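AP endonuclease, family 2 (Brucella melitensis biovar Abortus, PDB 3NGF) probably interconverts hydroxypyruvate and tartronate semialdehyde as a manganese-binding hydroxypyruvate isomerase of TIM-barrel fold, and may have endonuclease activity. Local coordinates at residues S214-H219 against E223-Y228; T18-V23 against A33-G38; V163-A168 against T197-K202; Y135-L140 against P178-Q183. All coordinates share one frame; numbering follows the deposited sequence.

From the N terminus, interaction 2 comes first: it closes the loop after strand 11-15 onto the C-terminal end of helix 25-34, within the first beta-alpha unit of the barrel. Interactions 4 and 3 follow, and their segments alternate along the chain. Interaction 4 ties helix 122-140 to the start of strand 180-185; interaction 3 ties the start of helix 165-175 to helix 196-202. These two touch where Q165 OE1 meets V182 CG1 at 3.5 Å. Interaction 1 comes last, a short-range closure within the loop between strand 207-212 and helix 228-237. Interactions 2 and 4 lie on opposite sides of the chain's centre, their own centres about 29 Å apart.

Interaction 1: residues S214-H219 against E223-Y228; sequences SVPDRH and EGELNY
S214 and E223 meet through their side chains: S214 OG donates to E223 OE2 at 2.9 Å, on the anti side and 22° out of the carboxylate plane. E223 OE2 also lies in the plane of the H219 ring, at its edge, 3.4 Å from H219 CD2, with ring and carboxylate planes turned 76° apart. A second grip is backbone: E225 N donates to V215 O at 2.9 Å. Beside it V215 CG1 packs 3.4 Å from E225 CD, while the other branch, CG2, meets L226 CD1.

In the next shell S214 OG, its chi1 of 75° setting it between the backbone N and carbonyl carbon, also accepts from H219 N at 2.8 Å, and D217 O sits over the centre of one face of the H219 ring. One water bridges V215 N, E223 O and L226 N; another joins D217 N to E223 OE2. Beyond the segments, R251 forms a salt bridge with E223 OE1, N249 O takes H219 ND1, and Q190 binds E225 OE2.

All this folds up the loop after the seventh strand of the TIM barrel, 207-212, on the metal side, where the Y228 side chain, its OH bonded to A213 O, comes about 6 Å from that of the manganese ligand D185. Helix 186-192 borders the loop through Y187, which touches V215; N227 stands at the N-cap position of helix 228-237.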
# COMPACT_ATOMS: atom_id res chain seq x y z
N SER A 214 -3.91 0.36 -14.35
CA SER A 214 -4.48 1.19 -15.42
C SER A 214 -5.65 2.04 -14.93
O SER A 214 -6.39 1.65 -14.02
CB SER A 214 -4.92 0.33 -16.63
OG SER A 214 -6.11 -0.39 -16.38
N VAL A 215 -5.79 3.21 -15.55
CA VAL A 215 -6.92 4.10 -15.29
C VAL A 215 -7.70 4.22 -16.61
O VAL A 215 -7.11 4.50 -17.64
CB VAL A 215 -6.43 5.49 -14.80
CG1 VAL A 215 -7.63 6.45 -14.62
CG2 VAL A 215 -5.63 5.37 -13.50
N PRO A 216 -9.03 4.03 -16.58
CA PRO A 216 -9.85 3.86 -15.39
C PRO A 216 -10.15 2.42 -14.94
O PRO A 216 -10.79 2.24 -13.89
CB PRO A 216 -11.15 4.55 -15.80
CG PRO A 216 -11.28 4.18 -17.26
CD PRO A 216 -9.87 4.25 -17.79
N ASP A 217 -9.74 1.41 -15.69
CA ASP A 217 -10.29 0.06 -15.44
C ASP A 217 -9.50 -0.86 -14.49
O ASP A 217 -9.93 -1.97 -14.24
CB ASP A 217 -10.58 -0.65 -16.74
CG ASP A 217 -11.72 0.02 -17.50
OD1 ASP A 217 -12.73 0.38 -16.86
OD2 ASP A 217 -11.57 0.18 -18.71
N ARG A 218 -8.39 -0.36 -13.99
CA ARG A 218 -7.61 -0.98 -12.91
C ARG A 218 -7.04 -2.34 -13.31
O ARG A 218 -7.06 -3.29 -12.54
CB ARG A 218 -8.43 -1.04 -11.62
CG ARG A 218 -7.59 -0.97 -10.35
CD ARG A 218 -8.44 -0.88 -9.09
NE ARG A 218 -7.59 -0.62 -7.93
CZ ARG A 218 -8.04 -0.36 -6.69
NH1 ARG A 218 -9.34 -0.38 -6.42
NH2 ARG A 218 -7.17 -0.12 -5.73
N HIS A 219 -6.50 -2.39 -14.52
CA HIS A 219 -5.86 -3.59 -15.06
C HIS A 219 -4.35 -3.35 -15.25
O HIS A 219 -3.78 -2.41 -14.69
CB HIS A 219 -6.52 -4.04 -16.39
CG HIS A 219 -8.00 -4.28 -16.33
ND1 HIS A 219 -8.59 -5.07 -15.37
CD2 HIS A 219 -8.99 -3.87 -17.15
CE1 HIS A 219 -9.90 -5.11 -15.59
NE2 HIS A 219 -10.17 -4.39 -16.66
N GLU A 223 -2.26 -0.05 -20.54
CA GLU A 223 -3.48 0.38 -21.24
C GLU A 223 -4.03 1.59 -20.50
O GLU A 223 -3.62 1.90 -19.40
CB GLU A 223 -4.54 -0.72 -21.27
CG GLU A 223 -5.02 -1.08 -19.84
CD GLU A 223 -6.27 -1.93 -19.76
OE1 GLU A 223 -6.46 -2.86 -20.58
OE2 GLU A 223 -7.05 -1.69 -18.83
N GLY A 224 -4.96 2.29 -21.13
CA GLY A 224 -5.66 3.35 -20.40
C GLY A 224 -5.01 4.70 -20.58
O GLY A 224 -4.12 4.88 -21.44
N GLU A 225 -5.43 5.65 -19.74
CA GLU A 225 -5.10 7.05 -19.95
C GLU A 225 -3.70 7.47 -19.53
O GLU A 225 -3.22 8.51 -19.99
CB GLU A 225 -6.22 7.94 -19.33
CG GLU A 225 -6.26 7.99 -17.83
CD GLU A 225 -7.53 8.62 -17.27
OE1 GLU A 225 -8.65 8.20 -17.61
OE2 GLU A 225 -7.40 9.54 -16.45
N LEU A 226 -3.02 6.67 -18.70
CA LEU A 226 -1.68 7.00 -18.26
C LEU A 226 -0.62 6.27 -19.08
O LEU A 226 -0.80 5.12 -19.45
CB LEU A 226 -1.48 6.67 -16.78
CG LEU A 226 -2.35 7.38 -15.73
CD1 LEU A 226 -1.97 6.90 -14.31
CD2 LEU A 226 -2.28 8.91 -15.84
N ASN A 227 0.47 6.97 -19.36
CA ASN A 227 1.66 6.40 -19.96
C ASN A 227 2.63 5.97 -18.85
O ASN A 227 3.47 6.76 -18.41
CB ASN A 227 2.28 7.44 -20.90
CG ASN A 227 3.55 6.96 -21.57
OD1 ASN A 227 3.93 5.80 -21.47
ND2 ASN A 227 4.22 7.87 -22.24
N TYR A 228 2.50 4.73 -18.39
CA TYR A 228 3.26 4.27 -17.24
C TYR A 228 4.77 4.24 -17.45
O TYR A 228 5.48 4.55 -16.54
CB TYR A 228 2.72 2.94 -16.67
CG TYR A 228 1.64 3.15 -15.63
CD1 TYR A 228 1.94 3.67 -14.39
CD2 TYR A 228 0.30 2.90 -15.93
CE1 TYR A 228 0.99 3.91 -13.45
CE2 TYR A 228 -0.68 3.12 -14.98
CZ TYR A 228 -0.33 3.62 -13.73
OH TYR A 228 -1.26 3.84 -12.76
O HOH W 1 -3.45 3.91 -17.56
O HOH W 2 -8.00 1.23 -18.11

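Interaction 2: residues T18-V23 against A33-G38; sequences TMFNEV and AEAGFG
The F20 ring presents its edge to residues 33-38: near the ring plane, CZ of F20 lies 4.1 Å from A35 CB and 4.4 Å from F37 CE2. Against the F37 ring, F20 CZ and M19 CE both approach obliquely. M19 CE comes to 4.1 Å from F37 CZ, the two side chains crossing at about a right angle. The methionine reaches there by running extended through CG and SD and then bending at its last torsion (chi3 61°), which turns the methyl toward the ring.

F37 is also stacked with the ring of F261, and it rests on F12 and A14 of strand 11-15. F20 also leans on R28 and L31 of helix 25-34. Through A35 and F37 the contact joins the loop after the first barrel strand to the end of the helix that follows. That helix ends in a Schellman motif, with G36 taking the positive phi as the chain turns toward strand 39-41.

No hydrogen bond crosses between the segments. Their contact is made by a thioether chain, two aromatic rings and an alanine methyl, all buried, and therefore rests on dispersion and the exclusion of water rather than on directed polar bonds.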
# COMPACT_ATOMS: atom_id res chain seq x y z
N THR A 18 -4.55 -9.19 -5.40
CA THR A 18 -5.24 -8.89 -6.69
C THR A 18 -4.74 -9.71 -7.89
O THR A 18 -5.49 -9.93 -8.86
CB THR A 18 -5.19 -7.39 -7.03
OG1 THR A 18 -3.86 -6.98 -7.34
CG2 THR A 18 -5.81 -6.52 -5.89
N MET A 19 -3.48 -10.14 -7.84
CA MET A 19 -2.86 -10.94 -8.92
C MET A 19 -2.77 -12.39 -8.55
O MET A 19 -2.77 -12.74 -7.37
CB MET A 19 -1.46 -10.44 -9.28
CG MET A 19 -1.40 -8.98 -9.74
SD MET A 19 0.24 -8.34 -10.00
CE MET A 19 0.85 -9.45 -11.30
N PHE A 20 -2.64 -13.24 -9.57
CA PHE A 20 -2.50 -14.68 -9.41
C PHE A 20 -3.68 -15.34 -8.69
O PHE A 20 -3.52 -16.41 -8.08
CB PHE A 20 -1.17 -15.00 -8.71
CG PHE A 20 0.02 -14.54 -9.47
CD1 PHE A 20 0.43 -15.21 -10.60
CD2 PHE A 20 0.73 -13.42 -9.08
CE1 PHE A 20 1.52 -14.79 -11.32
CE2 PHE A 20 1.82 -12.99 -9.77
CZ PHE A 20 2.23 -13.68 -10.90
N ASN A 21 -4.88 -14.76 -8.83
CA ASN A 21 -6.08 -15.29 -8.16
C ASN A 21 -6.61 -16.56 -8.83
O ASN A 21 -7.61 -17.15 -8.40
CB ASN A 21 -7.19 -14.25 -8.08
CG ASN A 21 -6.97 -13.21 -7.01
OD1 ASN A 21 -5.83 -12.92 -6.57
ND2 ASN A 21 -8.08 -12.61 -6.58
N GLU A 22 -5.92 -17.01 -9.88
CA GLU A 22 -6.19 -18.30 -10.50
C GLU A 22 -5.88 -19.44 -9.55
O GLU A 22 -6.38 -20.56 -9.74
CB GLU A 22 -5.37 -18.46 -11.79
CG GLU A 22 -5.77 -17.53 -12.94
CD GLU A 22 -5.15 -16.10 -12.91
OE1 GLU A 22 -4.22 -15.80 -12.16
OE2 GLU A 22 -5.61 -15.25 -13.69
N VAL A 23 -5.05 -19.18 -8.53
CA VAL A 23 -4.70 -20.18 -7.52
C VAL A 23 -4.97 -19.62 -6.12
O VAL A 23 -5.06 -18.40 -5.95
CB VAL A 23 -3.23 -20.66 -7.67
CG1 VAL A 23 -3.01 -21.30 -9.06
CG2 VAL A 23 -2.22 -19.54 -7.40
N ALA A 33 7.21 -15.53 -8.05
CA ALA A 33 8.66 -15.73 -8.21
C ALA A 33 9.02 -16.32 -9.60
O ALA A 33 9.98 -15.87 -10.23
CB ALA A 33 9.21 -16.61 -7.08
N GLU A 34 8.22 -17.27 -10.08
CA GLU A 34 8.46 -17.88 -11.42
C GLU A 34 8.21 -16.87 -12.54
O GLU A 34 8.81 -16.99 -13.62
CB GLU A 34 7.60 -19.13 -11.61
CG GLU A 34 8.07 -20.34 -10.77
CD GLU A 34 7.18 -21.57 -10.91
OE1 GLU A 34 6.19 -21.49 -11.67
OE2 GLU A 34 7.48 -22.61 -10.27
N ALA A 35 7.38 -15.85 -12.28
CA ALA A 35 7.09 -14.79 -13.26
C ALA A 35 8.19 -13.73 -13.20
O ALA A 35 8.20 -12.83 -14.00
CB ALA A 35 5.69 -14.16 -13.00
N GLY A 36 9.12 -13.87 -12.25
CA GLY A 36 10.28 -12.99 -12.14
C GLY A 36 10.13 -11.80 -11.21
O GLY A 36 10.92 -10.86 -11.29
N PHE A 37 9.13 -11.83 -10.32
CA PHE A 37 9.05 -10.81 -9.26
C PHE A 37 10.01 -11.19 -8.13
O PHE A 37 10.09 -12.35 -7.75
CB PHE A 37 7.63 -10.68 -8.73
CG PHE A 37 6.67 -10.05 -9.71
CD1 PHE A 37 6.54 -8.67 -9.82
CD2 PHE A 37 5.92 -10.85 -10.55
CE1 PHE A 37 5.68 -8.10 -10.74
CE2 PHE A 37 5.04 -10.28 -11.48
CZ PHE A 37 4.93 -8.91 -11.57
N GLY A 38 10.72 -10.19 -7.61
CA GLY A 38 11.59 -10.37 -6.43
C GLY A 38 10.91 -9.92 -5.15
O GLY A 38 11.41 -10.19 -4.05

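Interaction 3: residues V163-A168 against T197-K202; sequences VHQLEA and TRLIEK
L166 and L199 mark the nearest approach of the two backbones, with their CA atoms 8.2 Å apart, a spacing bridged by side chains alone. On one side is the opening turn of helix 165-175, with H164 at the N-cap position and a backbone bond from A168 N to H164 O closing the turn. On the other is helix 196-202, regular throughout the segment.

L199 is central, meeting both Q165 and L166 with its two methyls. The fork extends across the gap because a chi1 of -175° swings CG to the far side from the backbone N: L199 CD1 touches L166 CG at 3.9 Å and L166 CD2 at the same distance, and L199 CD2 rests against Q165 CG at 3.8 Å. The two leucine chains lie alongside each other, pointing opposite ways, while Q165 is roughly perpendicular to L199. Q165 offers its aliphatic part here; a bend at its second torsion (chi2 -65°) leads the amide end away, toward L184 of strand 180-185, and its side chain lies about 6 Å from those of the manganese ligands E150 and D185. At the outer margin L166 CD1 approaches the lysine chain at K202 CD, 4.4 Å away.

D193 binds both H164 ND1 and Q165 N through its carboxylate, anchoring the start of helix 165-175. T197 and I200 also pack on helix 228-237.

Chemically the contact is hydrocarbon against hydrocarbon, with no hydrogen bond between the segments. It grades from a buried side at Q165 and L199 to an exposed one at L166 and K202, where the methylenes of a charged residue extend the apolar patch.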
# COMPACT_ATOMS: atom_id res chain seq x y z
N VAL A 163 -8.52 11.09 0.66
CA VAL A 163 -8.61 10.82 -0.78
C VAL A 163 -7.81 11.82 -1.64
O VAL A 163 -7.95 11.83 -2.88
CB VAL A 163 -10.11 10.74 -1.24
CG1 VAL A 163 -10.84 9.62 -0.51
CG2 VAL A 163 -10.84 12.06 -1.00
N HIS A 164 -6.99 12.67 -1.01
CA HIS A 164 -6.15 13.62 -1.76
C HIS A 164 -4.70 13.56 -1.30
O HIS A 164 -4.42 13.50 -0.08
CB HIS A 164 -6.69 15.05 -1.66
CG HIS A 164 -8.00 15.24 -2.36
ND1 HIS A 164 -8.08 15.37 -3.73
CD2 HIS A 164 -9.26 15.34 -1.89
CE1 HIS A 164 -9.35 15.51 -4.08
NE2 HIS A 164 -10.08 15.49 -2.98
N GLN A 165 -3.79 13.57 -2.27
CA GLN A 165 -2.35 13.37 -1.97
C GLN A 165 -1.68 14.46 -1.13
O GLN A 165 -1.03 14.15 -0.13
CB GLN A 165 -1.54 13.15 -3.26
CG GLN A 165 -1.99 12.00 -4.11
CD GLN A 165 -1.80 10.64 -3.43
OE1 GLN A 165 -0.86 10.45 -2.65
NE2 GLN A 165 -2.67 9.70 -3.76
N LEU A 166 -1.78 15.72 -1.54
CA LEU A 166 -1.10 16.78 -0.80
C LEU A 166 -1.76 17.01 0.57
O LEU A 166 -1.10 17.42 1.53
CB LEU A 166 -1.03 18.07 -1.62
CG LEU A 166 -0.19 18.03 -2.90
CD1 LEU A 166 -0.19 19.41 -3.54
CD2 LEU A 166 1.22 17.59 -2.62
N GLU A 167 -3.05 16.72 0.67
CA GLU A 167 -3.74 16.78 1.96
C GLU A 167 -3.11 15.74 2.90
O GLU A 167 -2.91 16.01 4.09
CB GLU A 167 -5.22 16.49 1.78
CG GLU A 167 -6.01 16.48 3.06
CD GLU A 167 -7.50 16.26 2.85
OE1 GLU A 167 -7.93 15.98 1.70
OE2 GLU A 167 -8.24 16.38 3.85
N ALA A 168 -2.79 14.57 2.36
CA ALA A 168 -2.16 13.51 3.16
C ALA A 168 -0.75 13.93 3.59
O ALA A 168 -0.33 13.67 4.73
CB ALA A 168 -2.12 12.16 2.40
N THR A 197 3.11 14.17 -12.83
CA THR A 197 4.55 14.44 -12.89
C THR A 197 4.95 15.51 -11.89
O THR A 197 5.86 15.31 -11.05
CB THR A 197 5.00 14.84 -14.29
OG1 THR A 197 4.69 13.78 -15.18
CG2 THR A 197 6.52 15.12 -14.32
N ARG A 198 4.20 16.60 -11.91
CA ARG A 198 4.44 17.71 -10.99
C ARG A 198 4.06 17.36 -9.55
O ARG A 198 4.71 17.81 -8.60
CB ARG A 198 3.73 18.98 -11.50
CG ARG A 198 4.32 19.47 -12.81
CD ARG A 198 5.74 20.02 -12.66
NE ARG A 198 6.17 20.62 -13.93
CZ ARG A 198 7.02 20.09 -14.79
NH1 ARG A 198 7.65 18.94 -14.55
NH2 ARG A 198 7.27 20.74 -15.92
N LEU A 199 3.07 16.47 -9.39
CA LEU A 199 2.70 16.00 -8.07
C LEU A 199 3.84 15.17 -7.44
O LEU A 199 4.21 15.39 -6.28
CB LEU A 199 1.47 15.13 -8.15
CG LEU A 199 0.85 14.62 -6.87
CD1 LEU A 199 0.42 15.77 -5.97
CD2 LEU A 199 -0.37 13.67 -7.17
N ILE A 200 4.36 14.22 -8.22
CA ILE A 200 5.50 13.37 -7.79
C ILE A 200 6.67 14.23 -7.39
O ILE A 200 7.29 13.99 -6.33
CB ILE A 200 5.93 12.35 -8.89
CG1 ILE A 200 4.82 11.30 -9.08
CG2 ILE A 200 7.26 11.69 -8.51
CD1 ILE A 200 5.00 10.35 -10.29
N GLU A 201 6.93 15.25 -8.20
CA GLU A 201 8.00 16.19 -7.93
C GLU A 201 7.79 17.00 -6.64
O GLU A 201 8.76 17.18 -5.85
CB GLU A 201 8.22 17.09 -9.16
CG GLU A 201 8.88 16.31 -10.32
CD GLU A 201 8.90 17.04 -11.63
OE1 GLU A 201 8.21 18.06 -11.76
OE2 GLU A 201 9.61 16.58 -12.55
N LYS A 202 6.55 17.43 -6.40
CA LYS A 202 6.21 18.14 -5.15
C LYS A 202 6.32 17.20 -3.95
O LYS A 202 6.72 17.63 -2.86
CB LYS A 202 4.77 18.69 -5.19
CG LYS A 202 4.48 19.76 -6.20
CD LYS A 202 2.96 19.77 -6.56
CE LYS A 202 2.53 21.05 -7.24
NZ LYS A 202 1.05 21.10 -7.52

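Interaction 4: residues Y135-L140 against P178-Q183; sequences YAADKL and PNVAVQ
N179 reaches across to A137 from the loop just before strand 180-185. Its CB leads toward the helix, and a chi1 of 66° tucks CG over the backbone, bringing N179 CG to 3.7 Å from A137 O. The amide then splits its two ends over one alanine. OD1 packs against the methyl, 3.4 Å from A137 CB. ND2 donates to A137 O at 3.0 Å, an almost straight bond with an N-H...O angle of 166°; it meets the oxygen in the carbonyl plane, on a lone pair, and the acceptor lies close to the plane of the asparagine amide. ND2 also stands 4.0 Å from L140 CB.

The other half of the contact is apolar: V180 CG2 touches the same A137 methyl at 3.6 Å. V180 continues onto V172 and V175 of helix 165-175, and L140 packs on V147 of strand 146-149, so the end of helix 122-140 is fitted against the barrel wall.

N179 ND2 also donates to I145 O, its stronger partner. A single amide nitrogen thus links the helix's last turns, the chain entering strand 146-149 and the lead-in to strand 180-185, its two bonds holding the amide's rotation while the valine and alanine methyls close the buried seam.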
# COMPACT_ATOMS: atom_id res chain seq x y z
N TYR A 135 1.41 6.98 17.73
CA TYR A 135 1.59 5.75 18.51
C TYR A 135 2.24 4.69 17.62
O TYR A 135 3.23 4.07 18.00
CB TYR A 135 0.27 5.21 19.05
CG TYR A 135 0.44 3.89 19.78
CD1 TYR A 135 0.78 3.86 21.15
CD2 TYR A 135 0.30 2.68 19.12
CE1 TYR A 135 0.95 2.66 21.81
CE2 TYR A 135 0.47 1.49 19.76
CZ TYR A 135 0.81 1.47 21.11
OH TYR A 135 0.98 0.26 21.73
N ALA A 136 1.72 4.51 16.41
CA ALA A 136 2.26 3.49 15.53
C ALA A 136 3.73 3.79 15.19
O ALA A 136 4.56 2.89 15.16
CB ALA A 136 1.41 3.41 14.23
N ALA A 137 4.02 5.06 14.90
CA ALA A 137 5.37 5.49 14.56
C ALA A 137 6.29 5.15 15.69
O ALA A 137 7.37 4.64 15.48
CB ALA A 137 5.40 7.01 14.25
N ASP A 138 5.85 5.43 16.92
CA ASP A 138 6.71 5.25 18.09
C ASP A 138 7.00 3.78 18.38
O ASP A 138 8.11 3.43 18.84
CB ASP A 138 6.09 5.93 19.31
CG ASP A 138 6.11 7.47 19.23
OD1 ASP A 138 6.83 8.07 18.40
OD2 ASP A 138 5.40 8.08 20.05
N LYS A 139 6.00 2.94 18.15
CA LYS A 139 6.12 1.50 18.37
C LYS A 139 6.96 0.85 17.29
O LYS A 139 7.69 -0.11 17.56
CB LYS A 139 4.73 0.85 18.41
CG LYS A 139 4.02 1.01 19.75
CD LYS A 139 4.69 0.15 20.86
CE LYS A 139 4.62 -1.37 20.52
NZ LYS A 139 5.28 -2.30 21.49
N LEU A 140 6.86 1.37 16.06
CA LEU A 140 7.56 0.78 14.91
C LEU A 140 9.02 1.27 14.72
O LEU A 140 9.83 0.56 14.12
CB LEU A 140 6.76 1.02 13.64
CG LEU A 140 5.34 0.40 13.63
CD1 LEU A 140 4.61 0.70 12.29
CD2 LEU A 140 5.31 -1.06 13.98
N PRO A 178 9.49 10.86 11.76
CA PRO A 178 10.23 10.58 10.52
C PRO A 178 9.86 9.26 9.83
O PRO A 178 9.96 9.16 8.59
CB PRO A 178 11.68 10.56 10.98
CG PRO A 178 11.69 11.54 12.13
CD PRO A 178 10.40 11.24 12.87
N ASN A 179 9.41 8.27 10.60
CA ASN A 179 9.01 6.97 10.02
C ASN A 179 7.49 6.91 9.68
O ASN A 179 6.83 5.87 9.84
CB ASN A 179 9.45 5.80 10.90
CG ASN A 179 8.76 5.76 12.23
OD1 ASN A 179 8.53 6.81 12.86
ND2 ASN A 179 8.43 4.55 12.69
N VAL A 180 6.97 8.02 9.17
CA VAL A 180 5.61 8.08 8.65
C VAL A 180 5.71 8.74 7.28
O VAL A 180 6.48 9.71 7.11
CB VAL A 180 4.70 8.92 9.57
CG1 VAL A 180 3.33 9.10 8.98
CG2 VAL A 180 4.58 8.28 10.95
N ALA A 181 4.98 8.20 6.30
CA ALA A 181 4.94 8.78 4.95
C ALA A 181 3.66 8.41 4.22
O ALA A 181 2.77 7.79 4.78
CB ALA A 181 6.16 8.37 4.13
N VAL A 182 3.58 8.84 2.98
CA VAL A 182 2.44 8.60 2.12
C VAL A 182 2.70 7.39 1.22
O VAL A 182 3.83 7.15 0.76
CB VAL A 182 2.18 9.83 1.23
CG1 VAL A 182 0.97 9.58 0.24
CG2 VAL A 182 1.90 11.07 2.12
N GLN A 183 1.65 6.58 1.04
CA GLN A 183 1.63 5.52 0.05
C GLN A 183 0.93 6.10 -1.20
O GLN A 183 -0.26 6.39 -1.17
CB GLN A 183 0.85 4.33 0.61
CG GLN A 183 0.73 3.12 -0.32
CD GLN A 183 0.17 1.92 0.40
OE1 GLN A 183 0.43 1.71 1.57
NE2 GLN A 183 -0.59 1.09 -0.32